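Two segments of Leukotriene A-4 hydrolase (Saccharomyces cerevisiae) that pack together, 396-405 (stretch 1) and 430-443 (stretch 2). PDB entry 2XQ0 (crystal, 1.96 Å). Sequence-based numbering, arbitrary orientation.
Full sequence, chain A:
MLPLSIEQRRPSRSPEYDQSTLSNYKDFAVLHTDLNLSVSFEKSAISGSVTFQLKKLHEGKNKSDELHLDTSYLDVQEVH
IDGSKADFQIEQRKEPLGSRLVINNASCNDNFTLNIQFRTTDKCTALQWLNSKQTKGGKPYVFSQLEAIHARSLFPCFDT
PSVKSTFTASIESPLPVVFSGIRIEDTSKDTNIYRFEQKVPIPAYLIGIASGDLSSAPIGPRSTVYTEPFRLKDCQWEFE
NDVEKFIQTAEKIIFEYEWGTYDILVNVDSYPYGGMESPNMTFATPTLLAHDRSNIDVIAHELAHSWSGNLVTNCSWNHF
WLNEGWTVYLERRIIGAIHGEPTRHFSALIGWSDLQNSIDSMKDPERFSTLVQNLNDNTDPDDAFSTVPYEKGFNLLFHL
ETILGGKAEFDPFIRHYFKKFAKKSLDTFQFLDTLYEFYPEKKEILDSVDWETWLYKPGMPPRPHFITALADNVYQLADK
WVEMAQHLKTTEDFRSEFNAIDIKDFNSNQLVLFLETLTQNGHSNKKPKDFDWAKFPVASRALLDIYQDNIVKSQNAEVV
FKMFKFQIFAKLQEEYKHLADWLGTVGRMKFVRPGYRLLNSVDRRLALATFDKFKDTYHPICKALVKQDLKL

Stretch 1 396-405: LLFHLETILG
Stretch 2 (430-443) QFLDTLYEFYPEKK

Two helical segments of one chain run side by side, nearly parallel: the N-to-C directions of helices 396-403 and 430-438 differ by 8°, and their axes come no closer than 14.0 Å. At that spacing the helices meet through side chains, chiefly leucines and a phenylalanine. The register is set by Leu400 CA opposite Leu435 CA at 9.9 Å, and the chains draw together toward their C-terminal ends, where Leu404 CA lies 7.5 Å from Lys442 CA.

Both helices enter from earlier in the chain with regular phi/psi near -65/-42 and i to i+4 hydrogen bonds, such as Leu400 N to Leu396 O at 3.0 Å and Leu435 N to Phe431 O at 3.0 Å. Leu404, at -87/-4, precedes Gly405 at 116/8, which closes a Schellman motif; Gly405 N hydrogen-bonds to Thr402 O at 3.1 Å. At these angles a CB would jam against the carbonyl O of Leu404, so the turn itself calls for glycine. The second helix ends differently. Tyr439 leaves helical space at -115/64, Pro440 and Glu441 form a short 3-10 segment, and Lys442 N hydrogen-bonds to Tyr439 O at 3.0 Å. Lys442, at -112/26, then occupies the N-cap position of the next helix.

The facing positions recur at helical spacing: Leu396, Leu400 and Leu404 on one side, Phe431, Leu435 and Tyr439 on the other, all with CA-to-CB toward the partner. Leu396 nevertheless makes no contact; its CD2 stays 5.2 Å from Phe431 CE2. Leu397 starts sideways, but its m,t rotamer brings CD2 to 4.0 Å from Phe431 CZ. Phe431 (chi1 162°, chi2 73°) extends its ring into the gap and also meets Leu400, whose m,t side chain places CD1 4.2 Å from Phe431 CZ, at the ring edge and near its plane. The same Leu400 CD1 lies 3.9 Å from Leu435 CD2. Leu435 is t,p, and its other methyl, CD1, reaches 4.3 Å from Leu404 CD1, so its two methyls touch Leu400 and Leu404 respectively.

Leu404 is the centerpiece, with 104 Å² covered in a contact that buries 322 Å² over both sides. Its chi1 of -76° and chi2 of 155° set CD2 over one face of the Tyr439 ring, 3.9 Å from the ring centroid and 7° off the normal, a nearly ideal CH-pi contact. Leu404 CD1 lies 4.0 Å from Tyr439 CE2. The tyrosine, with chi1 -68° and chi2 -75°, has its hydroxyl hydrogen-bonded elsewhere in the structure.

Lys442 (m,t,t,p) closes the C-terminal end of the contact by using its aliphatic chain: its CD is 3.5 Å from Leu404 CD2 and its CE is 3.2 Å from Leu404 O, while NZ finds a partner elsewhere. Leu404 O is buried by this contact and has no hydrogen-bond partner in the model, an unpaid polar cost. No hydrogen bond crosses the interface. The rule to read here is apolar packing at helical spacing, finished by a leucine laid over an aromatic face and covered by a lysine stem.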

# COMPACT_ATOMS: atom_id res chain seq x y z
N LEU A 396 -12.07 -4.43 13.59
CA LEU A 396 -13.38 -5.09 13.50
C LEU A 396 -13.18 -6.60 13.36
O LEU A 396 -13.87 -7.39 14.02
CB LEU A 396 -14.19 -4.53 12.33
CG LEU A 396 -15.45 -5.31 11.98
CD1 LEU A 396 -16.31 -5.47 13.21
CD2 LEU A 396 -16.20 -4.62 10.85
N LEU A 397 -12.21 -7.01 12.55
CA LEU A 397 -11.97 -8.46 12.36
C LEU A 397 -11.41 -9.14 13.61
O LEU A 397 -11.73 -10.30 13.90
CB LEU A 397 -11.06 -8.69 11.17
CG LEU A 397 -11.67 -8.22 9.85
CD1 LEU A 397 -10.66 -8.28 8.73
CD2 LEU A 397 -12.90 -9.06 9.53
N PHE A 398 -10.52 -8.44 14.31
CA PHE A 398 -9.97 -8.94 15.55
C PHE A 398 -11.07 -9.09 16.63
O PHE A 398 -11.05 -10.03 17.44
CB PHE A 398 -8.85 -8.00 16.04
CG PHE A 398 -8.13 -8.51 17.27
CD1 PHE A 398 -7.28 -9.61 17.18
CD2 PHE A 398 -8.31 -7.91 18.50
CE1 PHE A 398 -6.63 -10.10 18.32
CE2 PHE A 398 -7.65 -8.39 19.64
CZ PHE A 398 -6.81 -9.50 19.53
N HIS A 399 -12.02 -8.16 16.64
CA HIS A 399 -13.17 -8.21 17.54
C HIS A 399 -14.02 -9.45 17.24
O HIS A 399 -14.41 -10.18 18.15
CB HIS A 399 -14.01 -6.94 17.39
CG HIS A 399 -15.22 -6.91 18.28
ND1 HIS A 399 -15.13 -6.95 19.65
CD2 HIS A 399 -16.53 -6.83 17.99
CE1 HIS A 399 -16.34 -6.91 20.17
NE2 HIS A 399 -17.21 -6.83 19.18
N LEU A 400 -14.29 -9.67 15.96
CA LEU A 400 -15.06 -10.81 15.50
C LEU A 400 -14.37 -12.13 15.85
O LEU A 400 -15.00 -13.06 16.33
CB LEU A 400 -15.29 -10.72 13.99
CG LEU A 400 -16.28 -9.62 13.57
CD1 LEU A 400 -16.45 -9.57 12.05
CD2 LEU A 400 -17.63 -9.79 14.27
N GLU A 401 -13.06 -12.21 15.57
CA GLU A 401 -12.25 -13.35 15.99
C GLU A 401 -12.50 -13.65 17.47
O GLU A 401 -12.75 -14.79 17.85
CB GLU A 401 -10.76 -13.04 15.79
CG GLU A 401 -9.82 -14.14 16.23
CD GLU A 401 -8.36 -13.71 16.27
OE1 GLU A 401 -7.82 -13.27 15.23
OE2 GLU A 401 -7.74 -13.85 17.36
N THR A 402 -12.42 -12.62 18.30
CA THR A 402 -12.56 -12.77 19.75
C THR A 402 -13.93 -13.27 20.18
O THR A 402 -14.06 -14.30 20.85
CB THR A 402 -12.29 -11.44 20.46
OG1 THR A 402 -10.97 -10.98 20.15
CG2 THR A 402 -12.45 -11.59 21.96
N ILE A 403 -14.97 -12.54 19.80
CA ILE A 403 -16.31 -12.84 20.29
C ILE A 403 -16.87 -14.14 19.73
O ILE A 403 -17.78 -14.73 20.30
CB ILE A 403 -17.30 -11.70 20.00
CG1 ILE A 403 -17.68 -11.68 18.51
CG2 ILE A 403 -16.71 -10.36 20.42
CD1 ILE A 403 -18.55 -10.50 18.13
N LEU A 404 -16.32 -14.58 18.61
CA LEU A 404 -16.78 -15.82 17.99
C LEU A 404 -16.09 -17.06 18.54
O LEU A 404 -16.43 -18.19 18.16
CB LEU A 404 -16.62 -15.76 16.47
CG LEU A 404 -17.67 -14.89 15.77
CD1 LEU A 404 -17.14 -14.37 14.45
CD2 LEU A 404 -18.96 -15.67 15.58
N GLY A 405 -15.11 -16.87 19.42
CA GLY A 405 -14.44 -18.00 20.04
C GLY A 405 -12.96 -18.19 19.75
O GLY A 405 -12.38 -19.22 20.13
N GLN A 430 -22.34 -8.12 1.38
CA GLN A 430 -22.16 -9.52 1.03
C GLN A 430 -21.23 -10.21 2.05
O GLN A 430 -21.40 -11.38 2.38
CB GLN A 430 -21.60 -9.66 -0.39
CG GLN A 430 -22.52 -9.08 -1.49
CD GLN A 430 -21.82 -9.04 -2.83
OE1 GLN A 430 -21.08 -8.10 -3.12
NE2 GLN A 430 -22.04 -10.07 -3.64
N PHE A 431 -20.24 -9.46 2.54
CA PHE A 431 -19.38 -9.97 3.60
C PHE A 431 -20.26 -10.35 4.79
O PHE A 431 -20.16 -11.46 5.31
CB PHE A 431 -18.33 -8.92 4.00
CG PHE A 431 -17.69 -9.17 5.36
CD1 PHE A 431 -16.77 -10.19 5.52
CD2 PHE A 431 -18.00 -8.38 6.45
CE1 PHE A 431 -16.16 -10.42 6.76
CE2 PHE A 431 -17.41 -8.61 7.69
CZ PHE A 431 -16.49 -9.64 7.84
N LEU A 432 -21.14 -9.44 5.20
CA LEU A 432 -21.99 -9.68 6.37
C LEU A 432 -22.96 -10.85 6.20
O LEU A 432 -23.10 -11.66 7.10
CB LEU A 432 -22.77 -8.43 6.77
CG LEU A 432 -21.88 -7.25 7.18
CD1 LEU A 432 -22.68 -5.96 7.28
CD2 LEU A 432 -21.17 -7.53 8.49
N ASP A 433 -23.62 -10.94 5.04
CA ASP A 433 -24.45 -12.11 4.73
C ASP A 433 -23.68 -13.41 4.92
O ASP A 433 -24.19 -14.38 5.45
CB ASP A 433 -24.94 -12.07 3.28
CG ASP A 433 -25.78 -10.86 2.98
OD1 ASP A 433 -26.34 -10.28 3.91
OD2 ASP A 433 -25.89 -10.50 1.79
N THR A 434 -22.45 -13.44 4.41
CA THR A 434 -21.65 -14.66 4.48
C THR A 434 -21.32 -15.01 5.92
O THR A 434 -21.34 -16.19 6.32
CB THR A 434 -20.35 -14.49 3.69
OG1 THR A 434 -20.66 -14.16 2.32
CG2 THR A 434 -19.53 -15.78 3.75
N LEU A 435 -21.00 -13.99 6.70
CA LEU A 435 -20.68 -14.19 8.10
C LEU A 435 -21.90 -14.80 8.77
O LEU A 435 -21.79 -15.79 9.49
CB LEU A 435 -20.25 -12.86 8.75
CG LEU A 435 -19.76 -12.83 10.20
CD1 LEU A 435 -18.45 -13.59 10.39
CD2 LEU A 435 -19.61 -11.40 10.65
N TYR A 436 -23.07 -14.23 8.51
CA TYR A 436 -24.30 -14.73 9.13
C TYR A 436 -24.70 -16.13 8.66
O TYR A 436 -25.11 -16.96 9.46
CB TYR A 436 -25.46 -13.75 8.97
CG TYR A 436 -25.55 -12.69 10.06
CD1 TYR A 436 -24.73 -11.57 10.03
CD2 TYR A 436 -26.45 -12.82 11.10
CE1 TYR A 436 -24.82 -10.60 11.03
CE2 TYR A 436 -26.54 -11.87 12.10
CZ TYR A 436 -25.73 -10.77 12.06
OH TYR A 436 -25.83 -9.82 13.05
N GLU A 437 -24.56 -16.41 7.37
CA GLU A 437 -24.87 -17.75 6.88
C GLU A 437 -23.94 -18.80 7.49
O GLU A 437 -24.34 -19.95 7.72
CB GLU A 437 -24.81 -17.81 5.35
CG GLU A 437 -25.76 -16.87 4.63
CD GLU A 437 -25.32 -16.57 3.21
OE1 GLU A 437 -24.20 -16.97 2.82
OE2 GLU A 437 -26.10 -15.92 2.47
N PHE A 438 -22.70 -18.42 7.76
CA PHE A 438 -21.70 -19.37 8.24
C PHE A 438 -21.88 -19.75 9.72
O PHE A 438 -21.59 -20.88 10.11
CB PHE A 438 -20.28 -18.85 7.99
CG PHE A 438 -19.23 -19.89 8.22
CD1 PHE A 438 -18.99 -20.87 7.26
CD2 PHE A 438 -18.51 -19.92 9.39
CE1 PHE A 438 -18.03 -21.85 7.47
CE2 PHE A 438 -17.55 -20.91 9.62
CZ PHE A 438 -17.31 -21.87 8.65
N TYR A 439 -22.37 -18.82 10.53
CA TYR A 439 -22.51 -19.04 11.96
C TYR A 439 -23.97 -19.04 12.45
O TYR A 439 -24.36 -18.17 13.24
CB TYR A 439 -21.72 -17.98 12.73
CG TYR A 439 -20.21 -18.06 12.62
CD1 TYR A 439 -19.49 -19.03 13.30
CD2 TYR A 439 -19.51 -17.13 11.87
CE1 TYR A 439 -18.11 -19.10 13.21
CE2 TYR A 439 -18.12 -17.18 11.78
CZ TYR A 439 -17.43 -18.16 12.46
OH TYR A 439 -16.06 -18.22 12.37
N PRO A 440 -24.79 -20.00 11.98
CA PRO A 440 -26.19 -20.09 12.41
C PRO A 440 -26.32 -20.21 13.92
O PRO A 440 -27.21 -19.61 14.51
CB PRO A 440 -26.68 -21.39 11.75
CG PRO A 440 -25.75 -21.61 10.61
CD PRO A 440 -24.42 -21.07 11.04
N GLU A 441 -25.43 -20.99 14.53
CA GLU A 441 -25.52 -21.22 15.97
C GLU A 441 -25.09 -20.00 16.77
O GLU A 441 -25.35 -19.92 17.96
CB GLU A 441 -24.70 -22.45 16.37
CG GLU A 441 -25.29 -23.77 15.89
CD GLU A 441 -24.76 -24.99 16.64
OE1 GLU A 441 -24.48 -24.87 17.85
OE2 GLU A 441 -24.63 -26.06 16.01
N LYS A 442 -24.43 -19.05 16.11
CA LYS A 442 -23.88 -17.90 16.82
C LYS A 442 -24.60 -16.59 16.47
O LYS A 442 -24.03 -15.51 16.59
CB LYS A 442 -22.37 -17.78 16.58
CG LYS A 442 -21.56 -18.95 17.12
CD LYS A 442 -20.07 -18.64 17.15
CE LYS A 442 -19.31 -19.57 18.10
NZ LYS A 442 -19.10 -20.91 17.50
N LYS A 443 -25.85 -16.70 16.06
CA LYS A 443 -26.61 -15.54 15.61
C LYS A 443 -26.74 -14.46 16.69
O LYS A 443 -26.73 -13.26 16.38
CB LYS A 443 -27.99 -15.97 15.12
CG LYS A 443 -28.99 -14.85 14.97
CD LYS A 443 -29.06 -14.35 13.54
CE LYS A 443 -30.50 -14.01 13.16
NZ LYS A 443 -31.11 -13.07 14.13